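Local coordinates for coatomer subunit delta (Saccharomyces cerevisiae, PDB 5FJZ), which serves as a subunit of the COPI vesicle coat, which probably drives retrograde Golgi-to-ER transport of dilysine-tagged proteins, and here binds a Dsl1 peptide through its mu-homology domain, at residues K39-L44 with V106-K111; F157-F162 with Y218-S223; R229-K234 with L254-I259. All blocks are in the same frame, centred on the assembly; numbering follows the deposited sequence. Where two conformers were deposited one is given.

Followed from the N terminus, the three contacts come in series, none nesting in or crossing another. Interaction 1 joins strands 33-46 and 104-113 and closes a loop of 61 residues. Interaction 2 then joins strands 155-159 and 220-229 across 55 residues, and interaction 3 closes the shortest loop, 19 residues between 229-234 and 254-259. All three reach the same mixed sheet of the mu-homology domain. Strand 220-229 starts in interaction 2 and ends in interaction 3, where it meets its neighbour 257-269. Interactions 1 and 3 have centres about 16 Å apart, whereas interaction 2 is centred about 28 Å from interaction 1 and 35 Å from interaction 3.

Interaction 1 of 3, residues K39-L44 with V106-K111; sequences KGVLEL and VLRWRK
Leu107 O is gripped by two groups of the facing strand: Leu42 N donates to it at 2.8 Å with an N-H...O angle of 167°, and Val41 CA adds a C-H...O contact at 3.3 Å. The other ties confirm an antiparallel ladder. Gly40 N reaches Trp109 O at 2.8 Å, Trp109 N returns a bond to Gly40 O at 3.0 Å, and Val106 N meets Leu42 O at 2.9 Å.

Trp109 carries the side-chain contact. Its CG stands between the backbone N and the carbonyl carbon (chi1 57°), and the indole lies across the neighbouring strand. Gly40 CA sits over the five-membered ring, 3.7 Å from its centroid and 18° off the normal, a CH-pi contact over the face. Leu42 CB meets the ring edge, in plane, 3.9 Å from Trp109 CZ3. The indole NE1 is bonded to Glu21, and Ile19 and Met239 also touch this side chain. An alanine in place of Trp109 would probably open a gap beneath Gly40 and leave Glu21 without its indole donor.

Val41, Arg108, Lys39 and Arg110 occupy the opposite face. Lys39 and Arg110 run side by side, CG to CG 4.0 Å, and their like charges are probably eased by the salt bridges of Arg110 to Glu37 and to Glu26 of the second subunit. Arg108 makes a cation-pi contact with an aromatic side chain of the bound peptide. The chemistry thus implies two unlike faces: an indole and leucines packed on one, and on the other a mainly cationic row in which Arg108 meets the peptide and Arg110 the second subunit.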
loop_
_atom_site.group_PDB
_atom_site.type_symbol
_atom_site.label_atom_id
_atom_site.label_comp_id
_atom_site.label_asym_id
_atom_site.label_seq_id
_atom_site.Cartn_x
_atom_site.Cartn_y
_atom_site.Cartn_z
ATOM N N LYS A 39 -13.272 -13.204 4.236
ATOM C CA LYS A 39 -13.177 -12.984 2.777
ATOM C C LYS A 39 -12.869 -14.209 2.119
ATOM O O LYS A 39 -12.019 -15.008 2.624
ATOM C CB LYS A 39 -12.092 -11.937 2.505
ATOM C CG LYS A 39 -12.475 -10.564 2.980
ATOM C CD LYS A 39 -11.287 -9.582 2.879
ATOM C CE LYS A 39 -11.357 -8.701 1.658
ATOM N NZ LYS A 39 -10.636 -7.403 1.923
ATOM N N GLY A 40 -13.533 -14.516 1.012
ATOM C CA GLY A 40 -13.187 -15.771 0.299
ATOM C C GLY A 40 -13.008 -15.598 -1.171
ATOM O O GLY A 40 -13.571 -14.689 -1.725
ATOM N N VAL A 41 -12.290 -16.521 -1.779
ATOM C CA VAL A 41 -12.165 -16.569 -3.222
ATOM C C VAL A 41 -12.147 -17.983 -3.664
ATOM O O VAL A 41 -11.539 -18.877 -3.004
ATOM C CB VAL A 41 -10.882 -15.751 -3.693
ATOM C CG1 VAL A 41 -9.586 -16.427 -3.288
ATOM C CG2 VAL A 41 -10.802 -15.690 -5.214
ATOM N N LEU A 42 -12.712 -18.240 -4.852
ATOM C CA LEU A 42 -12.624 -19.477 -5.535
ATOM C C LEU A 42 -11.717 -19.284 -6.759
ATOM O O LEU A 42 -12.013 -18.482 -7.614
ATOM C CB LEU A 42 -14.037 -19.852 -5.948
ATOM C CG LEU A 42 -13.964 -21.297 -6.364
ATOM C CD1 LEU A 42 -15.175 -22.108 -6.073
ATOM C CD2 LEU A 42 -13.712 -21.341 -7.825
ATOM N N GLU A 43 -10.585 -19.980 -6.784
ATOM C CA GLU A 43 -9.598 -19.882 -7.836
ATOM C C GLU A 43 -9.581 -21.175 -8.635
ATOM O O GLU A 43 -9.677 -22.296 -8.085
ATOM C CB GLU A 43 -8.216 -19.667 -7.261
ATOM C CG GLU A 43 -8.032 -18.297 -6.657
ATOM C CD GLU A 43 -6.648 -18.079 -6.067
ATOM O OE1 GLU A 43 -5.822 -19.012 -6.047
ATOM O OE2 GLU A 43 -6.394 -16.965 -5.609
ATOM N N LEU A 44 -9.455 -21.024 -9.936
ATOM C CA LEU A 44 -9.352 -22.121 -10.875
ATOM C C LEU A 44 -8.000 -22.105 -11.577
ATOM O O LEU A 44 -7.603 -21.055 -12.062
ATOM C CB LEU A 44 -10.527 -21.943 -11.905
ATOM C CG LEU A 44 -10.593 -22.927 -13.058
ATOM C CD1 LEU A 44 -10.762 -24.317 -12.507
ATOM C CD2 LEU A 44 -11.753 -22.538 -13.987
ATOM N N VAL A 106 -12.493 -16.583 -9.750
ATOM C CA VAL A 106 -13.774 -16.609 -10.503
ATOM C C VAL A 106 -14.929 -16.114 -9.665
ATOM O O VAL A 106 -15.964 -15.713 -10.182
ATOM C CB VAL A 106 -14.075 -17.968 -11.181
ATOM C CG1 VAL A 106 -13.059 -18.289 -12.306
ATOM C CG2 VAL A 106 -14.248 -19.107 -10.214
ATOM N N LEU A 107 -14.788 -16.243 -8.365
ATOM C CA LEU A 107 -15.846 -15.918 -7.457
ATOM C C LEU A 107 -15.236 -15.461 -6.152
ATOM O O LEU A 107 -14.233 -16.043 -5.682
ATOM C CB LEU A 107 -16.758 -17.166 -7.251
ATOM C CG LEU A 107 -17.893 -16.983 -6.252
ATOM C CD1 LEU A 107 -18.996 -16.133 -6.894
ATOM C CD2 LEU A 107 -18.472 -18.374 -5.921
ATOM N N ARG A 108 -15.815 -14.458 -5.557
ATOM C CA ARG A 108 -15.400 -13.917 -4.257
ATOM C C ARG A 108 -16.622 -13.651 -3.377
ATOM O O ARG A 108 -17.762 -13.515 -3.864
ATOM C CB ARG A 108 -14.780 -12.510 -4.472
ATOM C CG ARG A 108 -13.377 -12.570 -4.979
ATOM C CD ARG A 108 -12.970 -11.156 -5.352
ATOM N NE ARG A 108 -11.516 -11.072 -5.516
ATOM C CZ ARG A 108 -10.899 -10.011 -6.037
ATOM N NH1 ARG A 108 -11.603 -8.947 -6.470
ATOM N NH2 ARG A 108 -9.579 -10.014 -6.145
ATOM N N TRP A 109 -16.387 -13.639 -2.074
ATOM C CA TRP A 109 -17.407 -13.438 -1.079
ATOM C C TRP A 109 -16.809 -12.732 0.096
ATOM O O TRP A 109 -15.627 -12.767 0.306
ATOM C CB TRP A 109 -18.151 -14.762 -0.746
ATOM C CG TRP A 109 -17.320 -15.894 -0.270
ATOM C CD1 TRP A 109 -17.137 -16.282 1.040
ATOM C CD2 TRP A 109 -16.624 -16.829 -1.078
ATOM N NE1 TRP A 109 -16.294 -17.433 1.061
ATOM C CE2 TRP A 109 -16.034 -17.801 -0.229
ATOM C CE3 TRP A 109 -16.544 -17.046 -2.468
ATOM C CZ2 TRP A 109 -15.253 -18.765 -0.709
ATOM C CZ3 TRP A 109 -15.775 -18.034 -2.913
ATOM C CH2 TRP A 109 -15.137 -18.876 -2.087
ATOM N N ARG A 110 -17.661 -12.101 0.892
ATOM C CA ARG A 110 -17.262 -11.402 2.081
ATOM C C ARG A 110 -18.420 -11.297 3.044
ATOM O O ARG A 110 -19.512 -10.880 2.650
ATOM C CB ARG A 110 -16.815 -9.982 1.728
ATOM C CG ARG A 110 -16.214 -9.227 2.894
ATOM C CD ARG A 110 -15.480 -7.969 2.438
ATOM N NE ARG A 110 -16.397 -6.904 2.198
ATOM C CZ ARG A 110 -16.833 -6.051 3.114
ATOM N NH1 ARG A 110 -16.318 -6.012 4.310
ATOM N NH2 ARG A 110 -17.683 -5.098 2.792
ATOM N N LYS A 111 -18.153 -11.561 4.303
ATOM C CA LYS A 111 -19.212 -11.419 5.293
ATOM C C LYS A 111 -18.622 -10.861 6.525
ATOM O O LYS A 111 -17.452 -11.156 6.876
ATOM C CB LYS A 111 -19.891 -12.775 5.561
ATOM C CG LYS A 111 -20.968 -12.580 6.574
ATOM C CD LYS A 111 -22.004 -13.671 6.542
ATOM C CE LYS A 111 -22.989 -13.494 7.672
ATOM N NZ LYS A 111 -23.805 -14.700 7.670
#

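Interaction 2 of 3, residues F157-F162 with Y218-S223; sequences FTIPVF and YPMTVS
Thr158 and Thr221 form the hydrogen-bonded pair of this antiparallel contact. Thr158 N donates to Thr221 O at 2.8 Å, and Thr221 N answers to Thr158 O at 3.0 Å; both donors lie in the plane of the carbonyl they meet. A water adds a second link, 2.9 Å from Thr158 OG1, and donates to Thr221 O at 3.1 Å. Thr221 O therefore receives two conventional bonds, besides a C-H...O contact from Phe157 CA. Thr158 OG1 also bonds to Ser191.

Apolar contacts occupy the other face. Val222 CG2, anti to its backbone N, lies over one face of the Phe157 ring, 4.0 Å from CE2. Ile159 and Met220 run side by side, and Ile159 CD1 comes to 3.6 Å from Met220 CG, with the sulphur almost as near.

Prolines mark the end of the pairing. Pro219 follows a cis peptide bond, and its carbonyl O lies 3.1 Å from Pro160 CD, a position where a proline offers no N-H. Pro160 is itself the centre of an inverse gamma turn, closed by Val161 N to Ile159 O at 2.9 Å.

Phe157 also touches Leu205 and Val222 touches Leu125, both on the four-stranded sheet, an arrangement typical of a beta-sandwich, with apolar side chains of the mu-homology domain meeting between two sheets.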
loop_
_atom_site.group_PDB
_atom_site.type_symbol
_atom_site.label_atom_id
_atom_site.label_comp_id
_atom_site.label_asym_id
_atom_site.label_seq_id
_atom_site.Cartn_x
_atom_site.Cartn_y
_atom_site.Cartn_z
ATOM N N PHE A 157 1.485 -16.745 18.413
ATOM C CA PHE A 157 1.062 -15.520 19.120
ATOM C C PHE A 157 2.174 -14.483 19.179
ATOM O O PHE A 157 3.332 -14.831 19.522
ATOM C CB PHE A 157 0.625 -15.901 20.561
ATOM C CG PHE A 157 -0.461 -16.928 20.596
ATOM C CD1 PHE A 157 -0.122 -18.300 20.511
ATOM C CD2 PHE A 157 -1.757 -16.570 20.766
ATOM C CE1 PHE A 157 -1.128 -19.264 20.486
ATOM C CE2 PHE A 157 -2.772 -17.499 20.750
ATOM C CZ PHE A 157 -2.440 -18.857 20.652
ATOM N N THR A 158 1.864 -13.260 18.815
ATOM C CA THR A 158 2.876 -12.179 18.754
ATOM C C THR A 158 2.485 -11.076 19.727
ATOM O O THR A 158 1.384 -10.590 19.740
ATOM C CB THR A 158 3.115 -11.649 17.306
ATOM O OG1 THR A 158 3.555 -12.787 16.584
ATOM C CG2 THR A 158 4.174 -10.548 17.315
ATOM N N ILE A 159 3.440 -10.703 20.561
ATOM C CA ILE A 159 3.350 -9.665 21.507
ATOM C C ILE A 159 4.262 -8.555 21.038
ATOM O O ILE A 159 5.463 -8.796 20.809
ATOM C CB ILE A 159 3.842 -10.115 22.954
ATOM C CG1 ILE A 159 3.238 -11.445 23.322
ATOM C CG2 ILE A 159 3.484 -9.023 23.946
ATOM C CD1 ILE A 159 1.714 -11.466 23.305
ATOM N N PRO A 160 3.748 -7.295 20.935
ATOM C CA PRO A 160 4.512 -6.139 20.339
ATOM C C PRO A 160 5.551 -5.420 21.241
ATOM O O PRO A 160 5.589 -4.185 21.323
ATOM C CB PRO A 160 3.437 -5.203 19.930
ATOM C CG PRO A 160 2.374 -5.446 20.955
ATOM C CD PRO A 160 2.367 -6.933 21.183
ATOM N N VAL A 161 6.457 -6.214 21.785
ATOM C CA VAL A 161 7.485 -5.723 22.670
ATOM C C VAL A 161 8.738 -6.452 22.289
ATOM O O VAL A 161 8.692 -7.497 21.630
ATOM C CB VAL A 161 7.115 -5.891 24.166
ATOM C CG1 VAL A 161 5.948 -5.045 24.524
ATOM C CG2 VAL A 161 6.865 -7.309 24.518
ATOM N N PHE A 162 9.873 -5.881 22.651
ATOM C CA PHE A 162 11.163 -6.510 22.362
ATOM C C PHE A 162 11.971 -6.532 23.671
ATOM O O PHE A 162 12.689 -5.556 23.945
ATOM C CB PHE A 162 11.973 -5.638 21.348
ATOM C CG PHE A 162 11.354 -5.570 19.974
ATOM C CD1 PHE A 162 10.286 -4.735 19.753
ATOM C CD2 PHE A 162 11.743 -6.416 18.997
ATOM C CE1 PHE A 162 9.641 -4.718 18.526
ATOM C CE2 PHE A 162 11.094 -6.444 17.779
ATOM C CZ PHE A 162 10.053 -5.579 17.537
ATOM N N TYR A 218 -0.259 -4.826 24.140
ATOM C CA TYR A 218 -1.343 -4.949 23.181
ATOM C C TYR A 218 -1.119 -4.026 21.953
ATOM O O TYR A 218 -0.410 -3.028 22.086
ATOM C CB TYR A 218 -2.671 -4.594 23.855
ATOM C CG TYR A 218 -3.057 -5.562 24.902
ATOM C CD1 TYR A 218 -3.748 -6.706 24.612
ATOM C CD2 TYR A 218 -2.776 -5.288 26.240
ATOM C CE1 TYR A 218 -4.070 -7.625 25.630
ATOM C CE2 TYR A 218 -3.044 -6.197 27.242
ATOM C CZ TYR A 218 -3.691 -7.354 26.939
ATOM O OH TYR A 218 -4.007 -8.233 27.956
ATOM N N PRO A 219 -1.641 -4.364 20.751
ATOM C CA PRO A 219 -2.411 -5.571 20.367
ATOM C C PRO A 219 -1.590 -6.875 20.344
ATOM O O PRO A 219 -0.441 -6.931 19.886
ATOM C CB PRO A 219 -2.977 -5.188 19.027
ATOM C CG PRO A 219 -1.976 -4.184 18.415
ATOM C CD PRO A 219 -1.294 -3.511 19.571
ATOM N N MET A 220 -2.158 -7.950 20.839
ATOM C CA MET A 220 -1.579 -9.260 20.652
ATOM C C MET A 220 -2.204 -9.884 19.393
ATOM O O MET A 220 -3.424 -9.900 19.242
ATOM C CB MET A 220 -1.896 -10.162 21.869
ATOM C CG MET A 220 -1.365 -9.624 23.184
ATOM S SD MET A 220 -1.700 -10.718 24.585
ATOM C CE MET A 220 -0.993 -9.739 25.917
ATOM N N THR A 221 -1.369 -10.445 18.532
ATOM C CA THR A 221 -1.816 -10.957 17.270
ATOM C C THR A 221 -1.667 -12.448 17.249
ATOM O O THR A 221 -0.679 -13.013 17.771
ATOM C CB THR A 221 -0.993 -10.359 16.119
ATOM O OG1 THR A 221 -1.235 -8.964 16.065
ATOM C CG2 THR A 221 -1.390 -10.937 14.803
ATOM N N VAL A 222 -2.586 -13.115 16.611
ATOM C CA VAL A 222 -2.484 -14.555 16.388
ATOM C C VAL A 222 -2.400 -14.881 14.876
ATOM O O VAL A 222 -3.079 -14.213 14.051
ATOM C CB VAL A 222 -3.626 -15.332 17.025
ATOM C CG1 VAL A 222 -4.947 -14.971 16.413
ATOM C CG2 VAL A 222 -3.425 -16.820 16.837
ATOM N N SER A 223 -1.587 -15.878 14.559
ATOM C CA SER A 223 -1.361 -16.301 13.183
ATOM C C SER A 223 -1.553 -17.806 13.076
ATOM O O SER A 223 -0.886 -18.573 13.813
ATOM C CB SER A 223 0.082 -15.896 12.801
ATOM O OG SER A 223 0.386 -16.238 11.450
HETATM O O HOH W 1 1.119 -13.973 15.479
#

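Interaction 3 of 3, residues R229-K234 with L254-I259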
loop_
_atom_site.group_PDB
_atom_site.type_symbol
_atom_site.label_atom_id
_atom_site.label_comp_id
_atom_site.label_asym_id
_atom_site.label_seq_id
_atom_site.Cartn_x
_atom_site.Cartn_y
_atom_site.Cartn_z
ATOM N N ARG A 229 -6.278 -30.947 0.837
ATOM C CA ARG A 229 -6.492 -31.348 -0.547
ATOM C C ARG A 229 -7.402 -32.557 -0.567
ATOM O O ARG A 229 -7.018 -33.604 -0.035
ATOM C CB ARG A 229 -5.159 -31.648 -1.235
ATOM C CG ARG A 229 -5.330 -31.989 -2.701
ATOM C CD ARG A 229 -3.994 -31.835 -3.384
ATOM N NE ARG A 229 -4.147 -32.083 -4.805
ATOM C CZ ARG A 229 -3.419 -31.538 -5.761
ATOM N NH1 ARG A 229 -2.412 -30.735 -5.473
ATOM N NH2 ARG A 229 -3.694 -31.832 -7.012
ATOM N N ASP A 230 -8.597 -32.418 -1.144
ATOM C CA ASP A 230 -9.615 -33.476 -1.207
ATOM C C ASP A 230 -10.722 -32.949 -2.117
ATOM O O ASP A 230 -11.284 -31.897 -1.847
ATOM C CB ASP A 230 -10.148 -33.775 0.203
ATOM C CG ASP A 230 -11.331 -34.827 0.252
ATOM O OD1 ASP A 230 -11.934 -35.260 -0.769
ATOM O OD2 ASP A 230 -11.691 -35.177 1.378
ATOM N N LYS A 231 -11.077 -33.707 -3.171
ATOM C CA LYS A 231 -12.201 -33.356 -4.044
ATOM C C LYS A 231 -13.459 -32.923 -3.344
ATOM O O LYS A 231 -14.255 -32.105 -3.860
ATOM C CB LYS A 231 -12.615 -34.560 -4.915
ATOM C CG LYS A 231 -11.829 -34.715 -6.182
ATOM C CD LYS A 231 -12.139 -36.077 -6.816
ATOM C CE LYS A 231 -12.561 -36.009 -8.266
ATOM N NZ LYS A 231 -13.992 -35.664 -8.472
ATOM N N LEU A 232 -13.724 -33.535 -2.201
ATOM C CA LEU A 232 -14.963 -33.366 -1.462
ATOM C C LEU A 232 -14.806 -32.365 -0.283
ATOM O O LEU A 232 -15.755 -32.110 0.452
ATOM C CB LEU A 232 -15.454 -34.752 -0.959
ATOM C CG LEU A 232 -15.721 -35.886 -1.992
ATOM C CD1 LEU A 232 -16.231 -37.197 -1.371
ATOM C CD2 LEU A 232 -16.644 -35.456 -3.127
ATOM N N ALA A 233 -13.627 -31.746 -0.169
ATOM C CA ALA A 233 -13.347 -30.764 0.887
ATOM C C ALA A 233 -14.346 -29.648 0.827
ATOM O O ALA A 233 -14.700 -29.177 -0.259
ATOM C CB ALA A 233 -11.913 -30.199 0.772
ATOM N N LYS A 234 -14.732 -29.194 2.012
ATOM C CA LYS A 234 -15.571 -28.017 2.175
ATOM C C LYS A 234 -14.714 -26.970 2.891
ATOM O O LYS A 234 -14.095 -27.307 3.917
ATOM C CB LYS A 234 -16.721 -28.351 3.070
ATOM C CG LYS A 234 -17.970 -28.785 2.389
ATOM C CD LYS A 234 -19.096 -28.573 3.386
ATOM C CE LYS A 234 -20.359 -29.296 2.992
ATOM N NZ LYS A 234 -21.153 -29.582 4.212
ATOM N N LEU A 254 -15.565 -34.126 -15.713
ATOM C CA LEU A 254 -14.138 -34.056 -15.963
ATOM C C LEU A 254 -13.376 -34.358 -14.661
ATOM O O LEU A 254 -13.882 -34.074 -13.607
ATOM C CB LEU A 254 -13.814 -32.641 -16.453
ATOM C CG LEU A 254 -13.814 -32.290 -17.947
ATOM C CD1 LEU A 254 -14.088 -33.461 -18.883
ATOM C CD2 LEU A 254 -14.710 -31.107 -18.240
ATOM N N PRO A 255 -12.125 -34.796 -14.762
ATOM C CA PRO A 255 -11.340 -35.052 -13.567
ATOM C C PRO A 255 -10.857 -33.700 -12.967
ATOM O O PRO A 255 -10.592 -32.745 -13.700
ATOM C CB PRO A 255 -10.115 -35.755 -14.085
ATOM C CG PRO A 255 -9.964 -35.264 -15.533
ATOM C CD PRO A 255 -11.400 -35.222 -15.985
ATOM N N TYR A 256 -10.737 -33.650 -11.661
ATOM C CA TYR A 256 -10.309 -32.391 -10.999
ATOM C C TYR A 256 -9.933 -32.690 -9.545
ATOM O O TYR A 256 -10.192 -33.776 -9.037
ATOM C CB TYR A 256 -11.373 -31.344 -11.063
ATOM C CG TYR A 256 -12.609 -31.690 -10.256
ATOM C CD1 TYR A 256 -13.611 -32.499 -10.805
ATOM C CD2 TYR A 256 -12.800 -31.180 -8.974
ATOM C CE1 TYR A 256 -14.750 -32.827 -10.091
ATOM C CE2 TYR A 256 -13.920 -31.511 -8.243
ATOM C CZ TYR A 256 -14.900 -32.305 -8.812
ATOM O OH TYR A 256 -15.988 -32.621 -8.101
ATOM N N ASP A 257 -9.267 -31.731 -8.905
ATOM C CA ASP A 257 -8.967 -31.786 -7.487
ATOM C C ASP A 257 -9.316 -30.451 -6.860
ATOM O O ASP A 257 -9.452 -29.425 -7.576
ATOM C CB ASP A 257 -7.474 -32.007 -7.349
ATOM C CG ASP A 257 -7.096 -33.370 -6.810
ATOM O OD1 ASP A 257 -7.506 -34.355 -7.431
ATOM O OD2 ASP A 257 -6.358 -33.475 -5.794
ATOM N N VAL A 258 -9.423 -30.432 -5.535
ATOM C CA VAL A 258 -9.832 -29.262 -4.777
ATOM C C VAL A 258 -8.908 -29.166 -3.563
ATOM O O VAL A 258 -8.643 -30.197 -2.906
ATOM C CB VAL A 258 -11.256 -29.405 -4.300
ATOM C CG1 VAL A 258 -11.701 -28.238 -3.402
ATOM C CG2 VAL A 258 -12.237 -29.525 -5.489
ATOM N N ILE A 259 -8.419 -27.950 -3.324
ATOM C CA ILE A 259 -7.774 -27.568 -2.098
ATOM C C ILE A 259 -8.633 -26.550 -1.373
ATOM O O ILE A 259 -9.043 -25.549 -1.995
ATOM C CB ILE A 259 -6.412 -26.986 -2.388
ATOM C CG1 ILE A 259 -5.511 -28.050 -2.949
ATOM C CG2 ILE A 259 -5.808 -26.313 -1.115
ATOM C CD1 ILE A 259 -4.216 -27.546 -3.502
HETATM O O HOH W 2 -16.251 -32.441 -5.564
#
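Arg229 and Asp257 form a salt bridge at the point where strand 220-229 ends in a type I beta turn, Asp230 to Ala233. Arg229 NE donates to Asp257 OD2 at 2.8 Å with an N-H...O angle of 164°, and Arg229 NH2 adds only a weak bond to the same oxygen at 3.4 Å. OD2 lies at the guanidinium edge, close to its plane, but is approached on its anti side, and the two flat groups are turned 61° apart. Asp257 was modelled in two conformations, so this geometry belongs to one of them. Arg229 NH1 has a further partner in Glu11 O.

The beta turn is combined with an Asx turn. Asp230 N bonds to Val258 O at 2.8 Å, joining the turn to the strand, while Leu232 N donates to Asp230 OD1 at 2.9 Å, from above the carboxylate plane.

Lys231 reaches back from this turn. Bent about CG-CD and again about CD-CE, it crosses Tyr256 at about a right angle and brings NZ to 3.8 Å from the ring centroid, 32° off the normal, an off-centre cation-pi contact closest to CE1 and CZ. A water ties the same two residues, donating to Lys231 O at 2.6 Å and accepting from Tyr256 OH at 2.6 Å.

Packing completes the join between strand 257-259 and the end of strand 220-229 with its loop. Arg229 and Ile259 face each other as an antiparallel non-hydrogen-bonded pair, Arg229 CB and CG against Ile259 CG1, and both residues also touch Leu16 and Pro10. Tyr256 and Val258 face Ile241 on strand 241-246. Val258 CG2, beside its own backbone N, lies 3.7 Å from Lys231 O and also meets the edge of the Tyr256 ring.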